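PDB 2JHP: core protein VP4 from Bluetongue virus, which caps the viral mRNA in several steps, including methyl transfer, and forms part of the virus's inner core. Local coordinates for residues E192-I196 and I248-M252; L323-P327 and L382-L386; S461-I467 and V565-W570. One frame throughout, in Å; residues are numbered along the deposited sequence.

Contact 1: residues E192-I196 and I248-M252; sequences EVHYI and ILKHM. With SAH (S-adenosyl-L-homocysteine), chain C.
Apolar and aromatic contacts pack extended strand 192-196 of a Rossmann-type methyltransferase sheet against helix 246-249 and the type I beta turn Leu249-Met252, in the connection between strands 235-238 and 260-264. The two run in opposite directions, with CA atoms 7.7 Å apart at His194-Ile248 and 9.5 Å at Glu192-Met252; no hydrogen bond joins them. CA-to-CB bonds of Glu192, His194 and Ile196 point toward the turn. His194 (chi1 m) gives its NE2 proton to Glu192 OE1 at 2.6 Å, which Glu192 reaches with chi1 and chi2 both t. Met252 CE lies over one face of that imidazole, a CH-pi contact 4.2 Å from the centroid, and His251 O lies near its plane, 3.7 Å from His194 CE1. Ile196 CD1 meets Ile248 CD1 at 3.8 Å. Toward S-adenosylhomocysteine, Tyr195 OH accepts a weak 3.1 Å bond from SAH N, and Ile196 CG2 is 3.5 Å from SAH C2. Strand 192-196 runs parallel between strands 219-223 and 260-264; Tyr223 of the former bonds His194 ND1.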
loop_
_atom_site.group_PDB
_atom_site.type_symbol
_atom_site.label_atom_id
_atom_site.label_comp_id
_atom_site.label_asym_id
_atom_site.label_seq_id
_atom_site.Cartn_x
_atom_site.Cartn_y
_atom_site.Cartn_z
ATOM N N GLU A 192 11.500 13.919 -20.131
ATOM C CA GLU A 192 12.542 14.845 -20.540
ATOM C C GLU A 192 12.491 16.089 -19.671
ATOM O O GLU A 192 11.445 16.725 -19.545
ATOM C CB GLU A 192 12.362 15.197 -22.015
ATOM C CG GLU A 192 13.419 16.096 -22.630
ATOM C CD GLU A 192 13.070 16.468 -24.069
ATOM O OE1 GLU A 192 12.939 17.677 -24.367
ATOM O OE2 GLU A 192 12.904 15.546 -24.899
ATOM N N VAL A 193 13.628 16.419 -19.066
ATOM C CA VAL A 193 13.753 17.594 -18.219
ATOM C C VAL A 193 14.782 18.567 -18.763
ATOM O O VAL A 193 15.930 18.206 -19.011
ATOM C CB VAL A 193 14.157 17.228 -16.764
ATOM C CG1 VAL A 193 14.486 18.498 -15.957
ATOM C CG2 VAL A 193 13.064 16.419 -16.093
ATOM N N HIS A 194 14.350 19.807 -18.924
ATOM C CA HIS A 194 15.237 20.910 -19.225
ATOM C C HIS A 194 15.514 21.676 -17.927
ATOM O O HIS A 194 14.608 22.282 -17.340
ATOM C CB HIS A 194 14.609 21.806 -20.294
ATOM C CG HIS A 194 14.444 21.131 -21.618
ATOM N ND1 HIS A 194 15.260 21.394 -22.695
ATOM C CD2 HIS A 194 13.569 20.183 -22.032
ATOM C CE1 HIS A 194 14.893 20.644 -23.719
ATOM N NE2 HIS A 194 13.866 19.901 -23.344
ATOM N N TYR A 195 16.766 21.617 -17.480
ATOM C CA TYR A 195 17.170 22.141 -16.174
ATOM C C TYR A 195 18.109 23.325 -16.369
ATOM O O TYR A 195 19.305 23.154 -16.607
ATOM C CB TYR A 195 17.853 21.028 -15.361
ATOM C CG TYR A 195 18.121 21.296 -13.885
ATOM C CD1 TYR A 195 17.929 22.552 -13.316
ATOM C CD2 TYR A 195 18.603 20.278 -13.065
ATOM C CE1 TYR A 195 18.185 22.778 -11.963
ATOM C CE2 TYR A 195 18.872 20.492 -11.715
ATOM C CZ TYR A 195 18.659 21.742 -11.170
ATOM O OH TYR A 195 18.917 21.958 -9.832
ATOM N N ILE A 196 17.538 24.521 -16.271
ATOM C CA ILE A 196 18.260 25.774 -16.459
ATOM C C ILE A 196 18.787 26.242 -15.111
ATOM O O ILE A 196 18.029 26.330 -14.140
ATOM C CB ILE A 196 17.344 26.927 -17.016
ATOM C CG1 ILE A 196 16.134 26.409 -17.833
ATOM C CG2 ILE A 196 18.184 27.976 -17.736
ATOM C CD1 ILE A 196 16.436 25.914 -19.221
ATOM N N ILE A 248 15.972 26.879 -25.830
ATOM C CA ILE A 248 15.427 25.604 -25.370
ATOM C C ILE A 248 14.697 24.863 -26.492
ATOM O O ILE A 248 14.776 23.638 -26.586
ATOM C CB ILE A 248 14.477 25.816 -24.172
ATOM C CG1 ILE A 248 15.182 26.617 -23.077
ATOM C CG2 ILE A 248 13.970 24.478 -23.630
ATOM C CD1 ILE A 248 14.257 27.186 -22.069
ATOM N N LEU A 249 13.988 25.615 -27.334
ATOM C CA LEU A 249 13.328 25.062 -28.517
ATOM C C LEU A 249 14.279 24.251 -29.401
ATOM O O LEU A 249 13.907 23.180 -29.889
ATOM C CB LEU A 249 12.670 26.166 -29.367
ATOM C CG LEU A 249 11.202 26.610 -29.226
ATOM C CD1 LEU A 249 10.303 25.575 -28.545
ATOM C CD2 LEU A 249 11.101 27.942 -28.518
ATOM N N LYS A 250 15.499 24.752 -29.593
ATOM C CA LYS A 250 16.453 24.118 -30.507
ATOM C C LYS A 250 16.967 22.750 -30.027
ATOM O O LYS A 250 17.472 21.959 -30.827
ATOM C CB LYS A 250 17.603 25.070 -30.888
ATOM C CG LYS A 250 18.561 25.448 -29.760
ATOM C CD LYS A 250 19.732 26.294 -30.270
ATOM C CE LYS A 250 20.762 25.455 -31.031
ATOM N NZ LYS A 250 21.837 26.285 -31.654
ATOM N N HIS A 251 16.814 22.466 -28.735
ATOM C CA HIS A 251 17.212 21.165 -28.185
ATOM C C HIS A 251 16.001 20.270 -27.910
ATOM O O HIS A 251 16.008 19.448 -26.983
ATOM C CB HIS A 251 18.084 21.340 -26.929
ATOM C CG HIS A 251 19.274 22.224 -27.141
ATOM N ND1 HIS A 251 20.277 21.923 -28.037
ATOM C CD2 HIS A 251 19.614 23.410 -26.581
ATOM C CE1 HIS A 251 21.184 22.885 -28.022
ATOM N NE2 HIS A 251 20.808 23.796 -27.143
ATOM N N MET A 252 14.966 20.426 -28.732
ATOM C CA MET A 252 13.758 19.616 -28.613
ATOM C C MET A 252 13.445 18.876 -29.895
ATOM O O MET A 252 13.689 19.386 -30.992
ATOM C CB MET A 252 12.561 20.485 -28.252
ATOM C CG MET A 252 12.445 20.809 -26.792
ATOM S SD MET A 252 10.914 21.683 -26.493
ATOM C CE MET A 252 11.256 22.322 -24.870
HETATM N N SAH C . 20.981 24.262 -9.421
HETATM C CA SAH C . 22.295 24.554 -8.764
HETATM C CB SAH C . 22.254 25.831 -7.920
HETATM C CG SAH C . 21.955 27.092 -8.725
HETATM S SD SAH C . 23.400 28.169 -8.815
HETATM C C SAH C . 22.750 23.363 -7.928
HETATM O O SAH C . 21.937 22.555 -7.476
HETATM O OXT SAH C . 23.945 23.178 -7.699
HETATM C "C5'" SAH C . 22.670 29.269 -10.044
HETATM C "C4'" SAH C . 23.367 29.064 -11.376
HETATM O "O4'" SAH C . 22.654 29.690 -12.411
HETATM C "C3'" SAH C . 24.765 29.655 -11.421
HETATM O "O3'" SAH C . 25.676 28.588 -11.363
HETATM C "C2'" SAH C . 24.848 30.391 -12.749
HETATM O "O2'" SAH C . 25.940 29.945 -13.515
HETATM C "C1'" SAH C . 23.569 29.977 -13.444
HETATM N N9 SAH C . 22.959 30.963 -14.348
HETATM C C8 SAH C . 22.869 32.323 -14.206
HETATM N N7 SAH C . 22.189 32.813 -15.269
HETATM C C5 SAH C . 21.835 31.788 -16.074
HETATM C C6 SAH C . 21.136 31.721 -17.275
HETATM N N6 SAH C . 20.670 32.829 -17.842
HETATM N N1 SAH C . 20.931 30.492 -17.878
HETATM C C2 SAH C . 21.413 29.342 -17.294
HETATM N N3 SAH C . 22.102 29.419 -16.098
HETATM C C4 SAH C . 22.311 30.619 -15.502
#

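Contact 2: residues L323-P327 and L382-L386. With GUN (guanine), chain D.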
loop_
_atom_site.group_PDB
_atom_site.type_symbol
_atom_site.label_atom_id
_atom_site.label_comp_id
_atom_site.label_asym_id
_atom_site.label_seq_id
_atom_site.Cartn_x
_atom_site.Cartn_y
_atom_site.Cartn_z
ATOM N N LEU A 323 2.551 28.256 -5.045
ATOM C CA LEU A 323 3.818 28.567 -4.401
ATOM C C LEU A 323 3.890 27.744 -3.119
ATOM O O LEU A 323 2.952 27.742 -2.314
ATOM C CB LEU A 323 3.941 30.060 -4.085
ATOM C CG LEU A 323 3.826 31.079 -5.225
ATOM C CD1 LEU A 323 3.682 32.502 -4.665
ATOM C CD2 LEU A 323 4.999 31.003 -6.188
ATOM N N PHE A 324 4.981 27.011 -2.933
ATOM C CA PHE A 324 5.108 26.254 -1.697
ATOM C C PHE A 324 6.478 26.253 -1.051
ATOM O O PHE A 324 7.474 26.583 -1.692
ATOM C CB PHE A 324 4.569 24.827 -1.831
ATOM C CG PHE A 324 4.766 24.207 -3.176
ATOM C CD1 PHE A 324 6.026 24.136 -3.751
ATOM C CD2 PHE A 324 3.680 23.650 -3.846
ATOM C CE1 PHE A 324 6.206 23.533 -4.995
ATOM C CE2 PHE A 324 3.837 23.040 -5.090
ATOM C CZ PHE A 324 5.104 22.978 -5.664
ATOM N N PRO A 325 6.517 25.892 0.244
ATOM C CA PRO A 325 7.772 25.830 0.985
ATOM C C PRO A 325 8.668 24.710 0.470
ATOM O O PRO A 325 8.193 23.786 -0.194
ATOM C CB PRO A 325 7.326 25.549 2.424
ATOM C CG PRO A 325 5.853 25.829 2.454
ATOM C CD PRO A 325 5.364 25.517 1.084
ATOM N N GLN A 326 9.956 24.813 0.773
ATOM C CA GLN A 326 10.957 23.873 0.283
ATOM C C GLN A 326 11.449 22.953 1.388
ATOM O O GLN A 326 11.971 23.423 2.398
ATOM C CB GLN A 326 12.152 24.618 -0.316
ATOM C CG GLN A 326 11.773 25.662 -1.350
ATOM C CD GLN A 326 12.965 26.120 -2.140
ATOM O OE1 GLN A 326 13.593 25.330 -2.845
ATOM N NE2 GLN A 326 13.294 27.396 -2.027
ATOM N N PRO A 327 11.271 21.635 1.201
ATOM C CA PRO A 327 11.810 20.654 2.138
ATOM C C PRO A 327 13.329 20.762 2.199
ATOM O O PRO A 327 13.974 20.916 1.161
ATOM C CB PRO A 327 11.401 19.306 1.525
ATOM C CG PRO A 327 10.349 19.611 0.552
ATOM C CD PRO A 327 10.554 21.003 0.081
ATOM N N LEU A 382 6.654 17.087 4.413
ATOM C CA LEU A 382 6.345 18.085 3.393
ATOM C C LEU A 382 6.677 17.502 2.018
ATOM O O LEU A 382 5.839 17.506 1.116
ATOM C CB LEU A 382 7.089 19.413 3.635
ATOM C CG LEU A 382 6.862 20.528 2.599
ATOM C CD1 LEU A 382 5.360 20.867 2.426
ATOM C CD2 LEU A 382 7.643 21.775 2.929
ATOM N N LYS A 383 7.890 16.974 1.875
ATOM C CA LYS A 383 8.299 16.368 0.619
ATOM C C LYS A 383 7.285 15.321 0.159
ATOM O O LYS A 383 6.824 15.374 -0.969
ATOM C CB LYS A 383 9.695 15.764 0.721
ATOM C CG LYS A 383 10.341 15.545 -0.627
ATOM C CD LYS A 383 11.819 15.273 -0.515
ATOM C CE LYS A 383 12.098 13.873 -0.022
ATOM N NZ LYS A 383 13.564 13.636 0.085
ATOM N N LYS A 384 6.923 14.398 1.043
ATOM C CA LYS A 384 5.915 13.383 0.736
ATOM C C LYS A 384 4.658 13.993 0.132
ATOM O O LYS A 384 4.254 13.629 -0.976
ATOM C CB LYS A 384 5.562 12.566 1.990
ATOM C CG LYS A 384 4.825 11.252 1.717
ATOM C CD LYS A 384 4.847 10.343 2.945
ATOM C CE LYS A 384 3.661 9.375 2.988
ATOM N NZ LYS A 384 2.371 10.072 3.300
ATOM N N ARG A 385 4.072 14.935 0.870
ATOM C CA ARG A 385 2.822 15.601 0.521
ATOM C C ARG A 385 2.858 16.405 -0.782
ATOM O O ARG A 385 1.843 16.510 -1.473
ATOM C CB ARG A 385 2.402 16.535 1.645
ATOM C CG ARG A 385 1.782 15.856 2.834
ATOM C CD ARG A 385 0.959 16.879 3.577
ATOM N NE ARG A 385 0.933 16.667 5.021
ATOM C CZ ARG A 385 0.520 17.582 5.891
ATOM N NH1 ARG A 385 0.105 18.770 5.454
ATOM N NH2 ARG A 385 0.525 17.314 7.191
ATOM N N LEU A 386 4.006 17.000 -1.094
ATOM C CA LEU A 386 4.173 17.706 -2.353
ATOM C C LEU A 386 4.126 16.672 -3.487
ATOM O O LEU A 386 3.354 16.792 -4.429
ATOM C CB LEU A 386 5.495 18.497 -2.367
ATOM C CG LEU A 386 5.667 19.763 -1.514
ATOM C CD1 LEU A 386 7.119 20.233 -1.508
ATOM C CD2 LEU A 386 4.779 20.898 -1.999
HETATM N N9 GUN D . 8.255 10.111 0.068
HETATM C C8 GUN D . 8.241 8.784 -0.088
HETATM N N7 GUN D . 8.706 8.472 -1.299
HETATM C C5 GUN D . 9.024 9.603 -1.918
HETATM C C6 GUN D . 9.549 9.870 -3.180
HETATM O O6 GUN D . 9.807 8.950 -3.959
HETATM N N1 GUN D . 9.779 11.209 -3.537
HETATM C C2 GUN D . 9.460 12.222 -2.601
HETATM N N2 GUN D . 9.658 13.489 -2.914
HETATM N N3 GUN D . 8.958 11.930 -1.387
HETATM C C4 GUN D . 8.739 10.650 -1.041
#
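Two prolines within five residues, Pro325 and Pro327, form much of the surface that meets a helix here, and no hydrogen bond crosses the contact. Segment 323-327 leaves the edge strand 322-324 and approaches helix 380-391 as it goes: CA atoms are 8.6 Å apart at Phe324-Leu386 but 5.7 Å at Pro327-Lys383. Leu382 and Leu386, one helical turn apart (Leu386 N to Leu382 O, 2.9 Å), supply most of the helical face. Leu386 CD2 sits over the Phe324 ring, 3.6 Å from its centroid and 19° off the normal, a CH-pi contact. Leu382 CD2 lies 3.8 Å from Pro325 CB, and Pro327 CD is 3.9 Å from Leu386 CD1. Tyr185 of helix 178-186 touches Phe324, Pro327 and Leu386. Beyond the leucines the same helix lines a guanine site, with Lys383 CG 3.2 Å from GUN N2 and Lys384 CG 4.0 Å from GUN N9; Lys383 NZ makes salt bridges to Asp184 and Asp176. The chain then continues into strand 393-394 of another sheet, so the helix probably lies near the passage between two methyltransferase-like units. With only apolar contacts and no hydrogen bonds across it, the 290 Å² interface rests on shape complementarity, while the lysine charge is paired outside it.

Contact 3: residues S461-I467 and V565-W570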
loop_
_atom_site.group_PDB
_atom_site.type_symbol
_atom_site.label_atom_id
_atom_site.label_comp_id
_atom_site.label_asym_id
_atom_site.label_seq_id
_atom_site.Cartn_x
_atom_site.Cartn_y
_atom_site.Cartn_z
ATOM N N SER A 461 -18.867 -12.476 -1.965
ATOM C CA SER A 461 -18.610 -13.637 -2.810
ATOM C C SER A 461 -19.496 -13.718 -4.049
ATOM O O SER A 461 -20.726 -13.794 -3.946
ATOM C CB SER A 461 -18.733 -14.925 -2.005
ATOM O OG SER A 461 -18.510 -16.065 -2.818
ATOM N N TYR A 462 -18.855 -13.696 -5.215
ATOM C CA TYR A 462 -19.549 -13.900 -6.486
ATOM C C TYR A 462 -18.833 -14.940 -7.321
ATOM O O TYR A 462 -17.681 -15.289 -7.064
ATOM C CB TYR A 462 -19.651 -12.598 -7.286
ATOM C CG TYR A 462 -20.498 -11.534 -6.634
ATOM C CD1 TYR A 462 -19.943 -10.653 -5.700
ATOM C CD2 TYR A 462 -21.857 -11.395 -6.956
ATOM C CE1 TYR A 462 -20.709 -9.669 -5.093
ATOM C CE2 TYR A 462 -22.643 -10.400 -6.343
ATOM C CZ TYR A 462 -22.049 -9.548 -5.411
ATOM O OH TYR A 462 -22.789 -8.566 -4.805
ATOM N N ARG A 463 -19.528 -15.432 -8.332
ATOM C CA ARG A 463 -18.937 -16.316 -9.315
ATOM C C ARG A 463 -17.507 -15.842 -9.646
ATOM O O ARG A 463 -16.541 -16.587 -9.472
ATOM C CB ARG A 463 -19.846 -16.327 -10.541
ATOM C CG ARG A 463 -19.717 -17.496 -11.492
ATOM C CD ARG A 463 -20.589 -17.244 -12.726
ATOM N NE ARG A 463 -20.173 -16.045 -13.467
ATOM C CZ ARG A 463 -20.783 -14.857 -13.422
ATOM N NH1 ARG A 463 -21.871 -14.680 -12.677
ATOM N NH2 ARG A 463 -20.306 -13.841 -14.133
ATOM N N ASP A 464 -17.374 -14.581 -10.057
ATOM C CA ASP A 464 -16.066 -14.005 -10.414
ATOM C C ASP A 464 -15.313 -13.316 -9.286
ATOM O O ASP A 464 -14.149 -12.951 -9.461
ATOM C CB ASP A 464 -16.202 -13.032 -11.589
ATOM C CG ASP A 464 -16.621 -13.729 -12.886
ATOM O OD1 ASP A 464 -16.465 -14.970 -12.993
ATOM O OD2 ASP A 464 -17.108 -13.029 -13.801
ATOM N N ILE A 465 -15.964 -13.120 -8.141
ATOM C CA ILE A 465 -15.303 -12.451 -7.015
ATOM C C ILE A 465 -15.036 -13.396 -5.855
ATOM O O ILE A 465 -15.953 -13.900 -5.208
ATOM C CB ILE A 465 -16.046 -11.175 -6.536
ATOM C CG1 ILE A 465 -16.271 -10.197 -7.694
ATOM C CG2 ILE A 465 -15.251 -10.473 -5.419
ATOM C CD1 ILE A 465 -15.011 -9.521 -8.203
ATOM N N ARG A 466 -13.749 -13.619 -5.632
ATOM C CA ARG A 466 -13.221 -14.437 -4.567
ATOM C C ARG A 466 -13.070 -13.568 -3.299
ATOM O O ARG A 466 -12.480 -12.491 -3.341
ATOM C CB ARG A 466 -11.865 -14.969 -5.030
ATOM C CG ARG A 466 -11.596 -16.457 -4.828
ATOM C CD ARG A 466 -12.305 -17.334 -5.860
ATOM N NE ARG A 466 -13.731 -17.404 -5.544
ATOM C CZ ARG A 466 -14.693 -16.934 -6.331
ATOM N NH1 ARG A 466 -15.955 -17.026 -5.952
ATOM N NH2 ARG A 466 -14.398 -16.380 -7.497
ATOM N N ILE A 467 -13.629 -14.021 -2.183
ATOM C CA ILE A 467 -13.606 -13.237 -0.950
ATOM C C ILE A 467 -12.956 -14.011 0.193
ATOM O O ILE A 467 -13.448 -15.055 0.613
ATOM C CB ILE A 467 -15.028 -12.688 -0.565
ATOM C CG1 ILE A 467 -14.944 -11.681 0.593
ATOM C CG2 ILE A 467 -15.988 -13.798 -0.216
ATOM C CD1 ILE A 467 -14.418 -10.321 0.169
ATOM N N VAL A 565 -13.363 -15.139 7.695
ATOM C CA VAL A 565 -13.701 -14.696 6.340
ATOM C C VAL A 565 -13.196 -15.713 5.332
ATOM O O VAL A 565 -11.998 -15.805 5.090
ATOM C CB VAL A 565 -13.077 -13.319 5.991
ATOM C CG1 VAL A 565 -13.459 -12.915 4.572
ATOM C CG2 VAL A 565 -13.502 -12.252 6.999
ATOM N N THR A 566 -14.107 -16.485 4.756
ATOM C CA THR A 566 -13.760 -17.380 3.648
ATOM C C THR A 566 -14.780 -17.250 2.513
ATOM O O THR A 566 -15.792 -16.566 2.671
ATOM C CB THR A 566 -13.622 -18.844 4.113
ATOM O OG1 THR A 566 -12.942 -19.606 3.107
ATOM C CG2 THR A 566 -15.002 -19.468 4.408
ATOM N N ASP A 567 -14.512 -17.904 1.378
ATOM C CA ASP A 567 -15.332 -17.743 0.164
ATOM C C ASP A 567 -16.481 -18.751 0.099
ATOM O O ASP A 567 -16.270 -19.943 -0.136
ATOM C CB ASP A 567 -14.461 -17.774 -1.107
ATOM C CG ASP A 567 -15.229 -17.336 -2.363
ATOM O OD1 ASP A 567 -15.828 -16.244 -2.353
ATOM O OD2 ASP A 567 -15.224 -18.069 -3.376
ATOM N N LEU A 568 -17.698 -18.252 0.303
ATOM C CA LEU A 568 -18.908 -19.068 0.235
ATOM C C LEU A 568 -19.088 -19.769 -1.104
ATOM O O LEU A 568 -19.355 -20.964 -1.150
ATOM C CB LEU A 568 -20.153 -18.237 0.562
ATOM C CG LEU A 568 -20.416 -17.949 2.044
ATOM C CD1 LEU A 568 -21.755 -17.248 2.197
ATOM C CD2 LEU A 568 -20.393 -19.228 2.879
ATOM N N PHE A 569 -18.940 -19.027 -2.194
ATOM C CA PHE A 569 -19.183 -19.584 -3.527
ATOM C C PHE A 569 -18.277 -20.775 -3.806
ATOM O O PHE A 569 -18.738 -21.836 -4.184
ATOM C CB PHE A 569 -18.978 -18.525 -4.605
ATOM C CG PHE A 569 -20.027 -18.546 -5.660
ATOM C CD1 PHE A 569 -20.832 -17.432 -5.884
ATOM C CD2 PHE A 569 -20.234 -19.683 -6.413
ATOM C CE1 PHE A 569 -21.824 -17.460 -6.857
ATOM C CE2 PHE A 569 -21.202 -19.713 -7.370
ATOM C CZ PHE A 569 -22.004 -18.602 -7.605
ATOM N N TRP A 570 -16.976 -20.583 -3.611
ATOM C CA TRP A 570 -15.987 -21.644 -3.777
ATOM C C TRP A 570 -16.225 -22.784 -2.772
ATOM O O TRP A 570 -16.152 -23.965 -3.129
ATOM C CB TRP A 570 -14.596 -21.024 -3.636
ATOM C CG TRP A 570 -13.445 -21.951 -3.614
ATOM C CD1 TRP A 570 -13.451 -23.290 -3.883
ATOM C CD2 TRP A 570 -12.083 -21.598 -3.353
ATOM N NE1 TRP A 570 -12.175 -23.798 -3.782
ATOM C CE2 TRP A 570 -11.318 -22.777 -3.457
ATOM C CE3 TRP A 570 -11.433 -20.389 -3.041
ATOM C CZ2 TRP A 570 -9.938 -22.792 -3.251
ATOM C CZ3 TRP A 570 -10.060 -20.407 -2.829
ATOM C CH2 TRP A 570 -9.329 -21.600 -2.945
#
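An Asp N-cap lies at the centre of this contact: Asp567 precedes helix 568-576, and its OD2 accepts Trp570 N at 3.1 Å, a capping bond. The same carboxylate ties the helix start to segment 461-467, which runs from the end of helix 453-460 into edge strand 466-469 of a Rossmann-like sheet. Asp567 OD1 accepts from Ser461 OG at 2.7 Å and from Ile467 N at 3.1 Å (153°). Asp567 OD2 also forms a salt bridge with Arg466, taking NE at 2.7 Å and NH1 at 2.9 Å, so five donor bonds converge on the two oxygens. Ser461 OG is used twice, giving its proton to Asp567 OD1 and accepting Phe569 N at 3.1 Å (152°); it thereby serves a first-turn amide of the helix from a distant part of the chain. The Arg466 guanidinium is fully engaged: besides Asp567, NH1 reaches Tyr462 O at 2.7 Å, and NH2 reaches Arg463 O at 2.9 Å and Glu505 O. These carbonyl bonds brace the 462-465 turn, where Tyr462 N also bonds Ile465 O at 2.9 Å. Thr566 OG1 bonds Leu517 O. Ile467 O and Asp567 N, though 3.1 Å apart, have poor hydrogen-bond geometry. Phe569 covers the turn: Arg463 CA lies over one ring face, and Arg463 N is 3.4 Å from Phe569 CE1.

Contacts 1 and 2 reach the same seven-stranded sheet, contact 1 at an interior strand and contact 2 at the 322-324 edge; their centres are 25 Å apart and their nearest atoms about 9 Å. Contact 1 borders a bound S-adenosylhomocysteine, contact 2 a guanine, and the Gln326 side chain of contact 2 is about 10 Å from a bound S-adenosylhomocysteine. Contact 3 belongs to a second mixed sheet of the same 3-2-1-4-5-7-6 order. It lies across the chain's centre from both others, with centres 53 Å from contact 1 and 43 Å from contact 2. Helix 380-391 of contact 2 precedes strand 393-394 of that second sheet, at the edge opposite strand 466-469.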